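Local coordinates for cell wall surface anchor family protein (Streptococcus agalactiae serogroup V, PDB 3TVY), which forms the adhesive tip pilin of the group B streptococcal pilus, whose magnesium-binding von Willebrand factor A-type domain probably contributes to host adhesion, at residues 12-17 / 55-60; 321-326 / 363-368. All coordinates share one frame; numbering follows the deposited sequence.

Interaction 1 of 2, residues 12-17 / 55-60; sequences DVVVLL and RVALVT
Asp-12 and Arg-55 lie side by side on neighbouring strands, and the guanidinium forms a side-on salt bridge with the carboxylate: Arg-55 NE donates to Asp-12 OD1 at 2.9 Å and Arg-55 NH2 to Asp-12 OD2 at 3.2 Å, each oxygen close to the guanidinium plane. The two flat groups are nevertheless twisted 47° apart, so NE approaches the syn side of OD1 from well out of the carboxylate plane and NH2 meets OD2 from above that plane. A bend in the arginine chain at chi3 (-68°) turns its head back toward the aspartate. Asp-12 OD2 has further partners in Ser-160 and Arg-164, and Arg-55 NH2 also bonds Gln-159 O; the surrounding cations probably favour the ionised carboxylate.

Beyond this pair the strands run parallel, as the second strand, 12-17, and the outermost strand, 55-60, of the Rossmann-like sheet of a von Willebrand factor A domain. Backbone bonds pass alternately between them, from Val-13 N to Arg-55 O through to Leu-17 N to Val-59 O, the shortest including Val-59 N to Val-15 O at 2.7 Å.

Leu-16 and Val-59 also point the same way, with Leu-16 CD2 pressed tightly against Val-59 CB at 3.4 Å. The leucine's chi1 of -94° is displaced from a staggered value, which suggests some strain in this fit. From the other branch of the valine, Val-59 CG2 meets Val-14 CG1 at 3.9 Å, on the face covered by helix 145-159. Across the sheet, Val-13, Val-15 and Val-56 face helix 33-49. Farther along that face Leu-17 runs alongside Thr-60, whose OG1 approaches Leu-17 CB at 4.1 Å but is hydrogen-bonded to Tyr-105 O.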
ATOM      1  N   ASP A  12      -8.140 -21.307  -9.491  1.00 25.57           N
ATOM      2  CA  ASP A  12      -8.645 -19.960  -9.365  1.00 23.87           C
ATOM      3  C   ASP A  12      -7.448 -19.081  -9.016  1.00 23.73           C
ATOM      4  O   ASP A  12      -6.829 -19.280  -7.971  1.00 23.25           O
ATOM      5  CB  ASP A  12      -9.681 -19.896  -8.255  1.00 23.85           C
ATOM      6  CG  ASP A  12     -11.072 -20.363  -8.707  1.00 24.93           C
ATOM      7  OD1 ASP A  12     -11.353 -20.451  -9.928  1.00 24.64           O
ATOM      8  OD2 ASP A  12     -11.891 -20.640  -7.830  1.00 25.45           O
ATOM      9  N   VAL A  13      -7.115 -18.123  -9.892  1.00 22.48           N
ATOM     10  CA  VAL A  13      -5.864 -17.341  -9.746  1.00 22.30           C
ATOM     11  C   VAL A  13      -6.195 -15.841  -9.671  1.00 22.44           C
ATOM     12  O   VAL A  13      -6.880 -15.296 -10.556  1.00 23.31           O
ATOM     13  CB  VAL A  13      -4.868 -17.600 -10.941  1.00 22.19           C
ATOM     14  CG1 VAL A  13      -3.568 -16.848 -10.775  1.00 22.95           C
ATOM     15  CG2 VAL A  13      -4.575 -19.087 -11.121  1.00 23.68           C
ATOM     16  N   VAL A  14      -5.718 -15.167  -8.619  1.00 20.99           N
ATOM     17  CA  VAL A  14      -5.732 -13.715  -8.602  1.00 19.60           C
ATOM     18  C   VAL A  14      -4.294 -13.217  -8.907  1.00 20.54           C
ATOM     19  O   VAL A  14      -3.343 -13.604  -8.203  1.00 20.22           O
ATOM     20  CB  VAL A  14      -6.196 -13.172  -7.231  1.00 18.50           C
ATOM     21  CG1 VAL A  14      -6.094 -11.656  -7.189  1.00 17.03           C
ATOM     22  CG2 VAL A  14      -7.649 -13.610  -6.920  1.00 19.97           C
ATOM     23  N   VAL A  15      -4.145 -12.390  -9.950  1.00 19.91           N
ATOM     24  CA  VAL A  15      -2.899 -11.597 -10.161  1.00 19.82           C
ATOM     25  C   VAL A  15      -3.046 -10.192  -9.480  1.00 19.55           C
ATOM     26  O   VAL A  15      -3.996  -9.447  -9.746  1.00 19.33           O
ATOM     27  CB  VAL A  15      -2.526 -11.424 -11.667  1.00 19.00           C
ATOM     28  CG1 VAL A  15      -1.200 -10.669 -11.801  1.00 20.81           C
ATOM     29  CG2 VAL A  15      -2.376 -12.775 -12.378  1.00 18.92           C
ATOM     30  N   LEU A  16      -2.107  -9.868  -8.584  1.00 19.54           N
ATOM     31  CA  LEU A  16      -2.014  -8.573  -7.932  1.00 18.71           C
ATOM     32  C   LEU A  16      -0.859  -7.831  -8.606  1.00 18.40           C
ATOM     33  O   LEU A  16       0.251  -8.352  -8.638  1.00 18.04           O
ATOM     34  CB  LEU A  16      -1.635  -8.736  -6.438  1.00 18.46           C
ATOM     35  CG  LEU A  16      -2.601  -8.809  -5.276  1.00 21.13           C
ATOM     36  CD1 LEU A  16      -1.794  -8.727  -3.918  1.00 20.69           C
ATOM     37  CD2 LEU A  16      -3.537  -7.659  -5.396  1.00 21.36           C
ATOM     38  N   LEU A  17      -1.110  -6.611  -9.087  1.00 17.93           N
ATOM     39  CA  LEU A  17      -0.121  -5.889  -9.859  1.00 17.79           C
ATOM     40  C   LEU A  17       0.124  -4.468  -9.326  1.00 17.28           C
ATOM     41  O   LEU A  17      -0.771  -3.656  -9.305  1.00 16.87           O
ATOM     42  CB  LEU A  17      -0.539  -5.841 -11.343  1.00 17.67           C
ATOM     43  CG  LEU A  17       0.393  -5.040 -12.264  1.00 18.12           C
ATOM     44  CD1 LEU A  17       1.786  -5.702 -12.344  1.00 19.27           C
ATOM     45  CD2 LEU A  17      -0.197  -4.965 -13.658  1.00 16.19           C
ATOM     46  N   ARG A  55      -9.905 -20.246 -13.744  1.00 28.27           N
ATOM     47  CA  ARG A  55     -10.396 -18.864 -13.746  1.00 26.97           C
ATOM     48  C   ARG A  55      -9.323 -17.863 -13.285  1.00 27.11           C
ATOM     49  O   ARG A  55      -8.387 -18.222 -12.550  1.00 27.01           O
ATOM     50  CB  ARG A  55     -11.642 -18.741 -12.882  1.00 27.09           C
ATOM     51  CG  ARG A  55     -12.749 -19.693 -13.270  1.00 25.51           C
ATOM     52  CD  ARG A  55     -14.028 -19.358 -12.541  1.00 24.22           C
ATOM     53  NE  ARG A  55     -13.909 -19.617 -11.097  1.00 23.27           N
ATOM     54  CZ  ARG A  55     -14.810 -19.246 -10.206  1.00 21.84           C
ATOM     55  NH1 ARG A  55     -15.915 -18.619 -10.606  1.00 20.79           N
ATOM     56  NH2 ARG A  55     -14.628 -19.511  -8.914  1.00 19.51           N
ATOM     57  N   VAL A  56      -9.458 -16.612 -13.727  1.00 26.22           N
ATOM     58  CA  VAL A  56      -8.482 -15.558 -13.377  1.00 25.73           C
ATOM     59  C   VAL A  56      -9.172 -14.259 -12.967  1.00 24.98           C
ATOM     60  O   VAL A  56     -10.310 -13.987 -13.374  1.00 24.95           O
ATOM     61  CB  VAL A  56      -7.417 -15.291 -14.527  1.00 25.54           C
ATOM     62  CG1 VAL A  56      -6.494 -16.484 -14.725  1.00 24.91           C
ATOM     63  CG2 VAL A  56      -8.093 -14.914 -15.853  1.00 26.30           C
ATOM     64  N   ALA A  57      -8.487 -13.489 -12.131  1.00 23.65           N
ATOM     65  CA  ALA A  57      -8.919 -12.166 -11.729  1.00 22.21           C
ATOM     66  C   ALA A  57      -7.675 -11.285 -11.591  1.00 21.94           C
ATOM     67  O   ALA A  57      -6.567 -11.779 -11.364  1.00 21.55           O
ATOM     68  CB  ALA A  57      -9.677 -12.202 -10.437  1.00 21.68           C
ATOM     69  N   LEU A  58      -7.877  -9.979 -11.697  1.00 21.41           N
ATOM     70  CA  LEU A  58      -6.753  -9.038 -11.723  1.00 20.87           C
ATOM     71  C   LEU A  58      -7.010  -7.876 -10.773  1.00 20.29           C
ATOM     72  O   LEU A  58      -8.043  -7.248 -10.838  1.00 19.49           O
ATOM     73  CB  LEU A  58      -6.515  -8.537 -13.159  1.00 20.66           C
ATOM     74  CG  LEU A  58      -5.588  -7.335 -13.408  1.00 20.24           C
ATOM     75  CD1 LEU A  58      -4.165  -7.624 -13.117  1.00 17.43           C
ATOM     76  CD2 LEU A  58      -5.766  -6.745 -14.807  1.00 18.87           C
ATOM     77  N   VAL A  59      -6.065  -7.643  -9.865  1.00 20.19           N
ATOM     78  CA  VAL A  59      -6.113  -6.523  -8.960  1.00 19.98           C
ATOM     79  C   VAL A  59      -4.880  -5.673  -9.197  1.00 19.65           C
ATOM     80  O   VAL A  59      -3.783  -6.076  -8.858  1.00 20.25           O
ATOM     81  CB  VAL A  59      -6.121  -6.980  -7.456  1.00 20.34           C
ATOM     82  CG1 VAL A  59      -6.204  -5.770  -6.538  1.00 18.04           C
ATOM     83  CG2 VAL A  59      -7.310  -7.931  -7.170  1.00 20.32           C
ATOM     84  N   THR A  60      -5.064  -4.507  -9.790  1.00 19.72           N
ATOM     85  CA  THR A  60      -4.008  -3.507  -9.882  1.00 19.87           C
ATOM     86  C   THR A  60      -4.117  -2.498  -8.753  1.00 19.88           C
ATOM     87  O   THR A  60      -5.214  -2.018  -8.436  1.00 20.83           O
ATOM     88  CB  THR A  60      -4.059  -2.774 -11.226  1.00 20.27           C
ATOM     89  OG1 THR A  60      -3.875  -3.715 -12.294  1.00 18.60           O
ATOM     90  CG2 THR A  60      -2.985  -1.758 -11.289  1.00 20.49           C
TER

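Interaction 2 of 2, residues 321-326 / 363-368; sequences FTVGIG and DELNKY
Helix 361-370, the last of the chain, packs against strand 319-325 of the central parallel sheet in the alpha/beta fold of the von Willebrand factor A-type domain, and the two run nearly antiparallel, at 166° with their axes 8.9 Å apart. Phe-321 and Tyr-368 carry most of the contact. Their ring planes are inclined by only 19°, but the rings are slid apart, with centroids 4.7 Å from each other, and barely overlap. The offset places the tyrosine's methylene over the phenylalanine instead: Tyr-368 CB stands 3.7 Å from the centroid of the Phe-321 ring, over its face, as a CH-pi contact. In return Phe-321 CD1 lies over a face of the tyrosine ring, 3.3 Å from Tyr-368 CD1. Tyr-368 CG is anti to its own carbonyl carbon (chi1 -76°), which swings the ring across the strand, with its CE2 edge toward Val-323.

That valine fills the next position facing the helix. Its CG2 methyl does the touching: Val-323 CG2 sits 3.7 Å from Leu-365 CD2, 3.8 Å from Glu-364 CB, and near the edge of the Tyr-368 ring. Glu-364 meets the valine with its methylene, while its carboxylate turns away: Lys-367 NZ donates a 2.7 Å hydrogen bond to Glu-364 OE1 as part of a salt bridge. The same lysine lays CE over the centre of one face of the Tyr-368 ring.

Phe-169 of the adjacent strand 165-172 meets the Phe-321 ring and touches Leu-365 and Tyr-368. Between strand and helix the contact is thus apolar and aromatic, held by dispersion and shape, while polar ends find partners away from the strand, Glu-364 with Lys-367 within the helix and the Tyr-368 hydroxyl with Thr-353 and the Glu-350 carbonyl.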
ATOM      1  N   PHE A 321       2.690 -16.398  -4.587  1.00 18.96           N
ATOM      2  CA  PHE A 321       4.025 -16.182  -5.125  1.00 19.37           C
ATOM      3  C   PHE A 321       4.229 -14.701  -5.294  1.00 18.72           C
ATOM      4  O   PHE A 321       3.310 -13.997  -5.691  1.00 19.21           O
ATOM      5  CB  PHE A 321       4.154 -16.890  -6.484  1.00 20.12           C
ATOM      6  CG  PHE A 321       3.887 -18.384  -6.430  1.00 19.84           C
ATOM      7  CD1 PHE A 321       4.833 -19.258  -5.871  1.00 19.07           C
ATOM      8  CD2 PHE A 321       2.714 -18.912  -6.954  1.00 19.76           C
ATOM      9  CE1 PHE A 321       4.626 -20.651  -5.830  1.00 19.17           C
ATOM     10  CE2 PHE A 321       2.480 -20.322  -6.927  1.00 20.75           C
ATOM     11  CZ  PHE A 321       3.440 -21.184  -6.363  1.00 20.82           C
ATOM     12  N   THR A 322       5.427 -14.219  -5.005  1.00 18.83           N
ATOM     13  CA  THR A 322       5.706 -12.787  -5.096  1.00 18.60           C
ATOM     14  C   THR A 322       6.960 -12.553  -5.920  1.00 18.95           C
ATOM     15  O   THR A 322       8.000 -13.108  -5.607  1.00 18.50           O
ATOM     16  CB  THR A 322       5.932 -12.188  -3.663  1.00 17.91           C
ATOM     17  OG1 THR A 322       4.813 -12.513  -2.847  1.00 17.09           O
ATOM     18  CG2 THR A 322       6.080 -10.658  -3.710  1.00 19.32           C
ATOM     19  N   VAL A 323       6.855 -11.752  -6.976  1.00 19.50           N
ATOM     20  CA  VAL A 323       8.034 -11.395  -7.764  1.00 19.61           C
ATOM     21  C   VAL A 323       8.304  -9.900  -7.522  1.00 20.37           C
ATOM     22  O   VAL A 323       7.505  -9.049  -7.892  1.00 19.15           O
ATOM     23  CB  VAL A 323       7.881 -11.755  -9.294  1.00 20.54           C
ATOM     24  CG1 VAL A 323       9.044 -11.156 -10.122  1.00 18.95           C
ATOM     25  CG2 VAL A 323       7.773 -13.310  -9.484  1.00 18.26           C
ATOM     26  N   GLY A 324       9.419  -9.604  -6.859  1.00 20.31           N
ATOM     27  CA  GLY A 324       9.837  -8.212  -6.639  1.00 21.07           C
ATOM     28  C   GLY A 324      10.674  -7.707  -7.810  1.00 20.77           C
ATOM     29  O   GLY A 324      11.396  -8.496  -8.480  1.00 20.60           O
ATOM     30  N   ILE A 325      10.576  -6.401  -8.063  1.00 20.01           N
ATOM     31  CA  ILE A 325      11.369  -5.767  -9.106  1.00 20.46           C
ATOM     32  C   ILE A 325      12.352  -4.730  -8.532  1.00 20.41           C
ATOM     33  O   ILE A 325      11.955  -3.584  -8.236  1.00 20.21           O
ATOM     34  CB  ILE A 325      10.503  -5.110 -10.207  1.00 21.41           C
ATOM     35  CG1 ILE A 325       9.318  -6.008 -10.602  1.00 21.80           C
ATOM     36  CG2 ILE A 325      11.400  -4.779 -11.420  1.00 21.23           C
ATOM     37  CD1 ILE A 325       8.187  -5.268 -11.347  1.00 25.20           C
ATOM     38  N   GLY A 326      13.618  -5.136  -8.407  1.00 19.89           N
ATOM     39  CA  GLY A 326      14.672  -4.298  -7.841  1.00 20.41           C
ATOM     40  C   GLY A 326      14.345  -3.833  -6.423  1.00 21.31           C
ATOM     41  O   GLY A 326      14.654  -2.703  -6.043  1.00 21.88           O
ATOM     42  N   ASP A 363       9.775 -14.895 -16.502  1.00 23.07           N
ATOM     43  CA  ASP A 363      10.380 -16.200 -16.275  1.00 24.37           C
ATOM     44  C   ASP A 363      10.193 -16.644 -14.837  1.00 23.76           C
ATOM     45  O   ASP A 363      10.181 -17.824 -14.578  1.00 23.67           O
ATOM     46  CB  ASP A 363      11.889 -16.223 -16.548  1.00 24.68           C
ATOM     47  CG  ASP A 363      12.229 -16.039 -17.986  1.00 27.15           C
ATOM     48  OD1 ASP A 363      11.440 -16.428 -18.868  1.00 33.33           O
ATOM     49  OD2 ASP A 363      13.316 -15.501 -18.226  1.00 31.34           O
ATOM     50  N   GLU A 364      10.114 -15.692 -13.908  1.00 23.02           N
ATOM     51  CA  GLU A 364       9.991 -16.031 -12.488  1.00 22.99           C
ATOM     52  C   GLU A 364       8.558 -16.398 -12.173  1.00 22.62           C
ATOM     53  O   GLU A 364       8.323 -17.318 -11.392  1.00 22.44           O
ATOM     54  CB  GLU A 364      10.481 -14.887 -11.585  1.00 22.66           C
ATOM     55  CG  GLU A 364      11.953 -14.527 -11.826  1.00 25.23           C
ATOM     56  CD  GLU A 364      12.965 -15.614 -11.437  1.00 24.71           C
ATOM     57  OE1 GLU A 364      12.623 -16.700 -10.911  1.00 24.13           O
ATOM     58  OE2 GLU A 364      14.147 -15.354 -11.654  1.00 25.74           O
ATOM     59  N   LEU A 365       7.615 -15.662 -12.765  1.00 22.08           N
ATOM     60  CA  LEU A 365       6.189 -16.039 -12.739  1.00 22.96           C
ATOM     61  C   LEU A 365       5.966 -17.470 -13.327  1.00 23.36           C
ATOM     62  O   LEU A 365       5.244 -18.311 -12.756  1.00 23.10           O
ATOM     63  CB  LEU A 365       5.361 -14.992 -13.510  1.00 22.15           C
ATOM     64  CG  LEU A 365       5.245 -13.584 -12.888  1.00 22.81           C
ATOM     65  CD1 LEU A 365       4.458 -12.643 -13.812  1.00 20.71           C
ATOM     66  CD2 LEU A 365       4.616 -13.598 -11.466  1.00 20.73           C
ATOM     67  N   ASN A 366       6.605 -17.737 -14.460  1.00 23.85           N
ATOM     68  CA  ASN A 366       6.451 -19.019 -15.116  1.00 24.63           C
ATOM     69  C   ASN A 366       7.013 -20.148 -14.252  1.00 25.09           C
ATOM     70  O   ASN A 366       6.362 -21.188 -14.060  1.00 24.92           O
ATOM     71  CB  ASN A 366       7.116 -18.987 -16.475  1.00 24.67           C
ATOM     72  CG  ASN A 366       6.658 -20.130 -17.357  1.00 27.64           C
ATOM     73  OD1 ASN A 366       5.558 -20.661 -17.164  1.00 32.27           O
ATOM     74  ND2 ASN A 366       7.479 -20.500 -18.336  1.00 26.05           N
ATOM     75  N   LYS A 367       8.210 -19.924 -13.714  1.00 25.06           N
ATOM     76  CA  LYS A 367       8.860 -20.862 -12.819  1.00 25.29           C
ATOM     77  C   LYS A 367       7.939 -21.267 -11.685  1.00 25.30           C
ATOM     78  O   LYS A 367       7.837 -22.463 -11.376  1.00 24.32           O
ATOM     79  CB  LYS A 367      10.134 -20.246 -12.255  1.00 25.95           C
ATOM     80  CG  LYS A 367      10.882 -21.131 -11.278  1.00 27.78           C
ATOM     81  CD  LYS A 367      11.932 -20.315 -10.508  1.00 30.32           C
ATOM     82  CE  LYS A 367      11.259 -19.225  -9.638  1.00 32.21           C
ATOM     83  NZ  LYS A 367      12.310 -18.500  -8.861  1.00 34.51           N
ATOM     84  N   TYR A 368       7.288 -20.274 -11.067  1.00 24.85           N
ATOM     85  CA  TYR A 368       6.328 -20.515  -9.972  1.00 25.52           C
ATOM     86  C   TYR A 368       5.051 -21.212 -10.424  1.00 25.56           C
ATOM     87  O   TYR A 368       4.572 -22.106  -9.738  1.00 25.65           O
ATOM     88  CB  TYR A 368       5.956 -19.214  -9.225  1.00 25.63           C
ATOM     89  CG  TYR A 368       7.039 -18.719  -8.268  1.00 25.52           C
ATOM     90  CD1 TYR A 368       7.704 -19.600  -7.414  1.00 26.14           C
ATOM     91  CD2 TYR A 368       7.389 -17.371  -8.220  1.00 25.37           C
ATOM     92  CE1 TYR A 368       8.699 -19.147  -6.543  1.00 26.37           C
ATOM     93  CE2 TYR A 368       8.372 -16.907  -7.346  1.00 23.41           C
ATOM     94  CZ  TYR A 368       9.014 -17.796  -6.511  1.00 24.01           C
ATOM     95  OH  TYR A 368       9.989 -17.360  -5.643  1.00 24.61           O
TER

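In the fold
From the N terminus, strand 11-18 enters the sheet first; the chain then passes through helix 33-49 and returns as strand 55-61, so interaction 1 closes a beta-alpha-beta crossover at one edge of the sheet. A long run follows, including strand 165-172, before strand 319-325 is laid down. Helix 335-344 and edge strand 352-355 come next, and interaction 2 closes the second loop when helix 361-370 folds back on strand 319-325. The loops follow in series, neither nested nor crossing. Their centres are 14 Å apart and they do not touch, but strand 165-172 lies between strands 11-18 and 319-325, joining both contacts within one sheet.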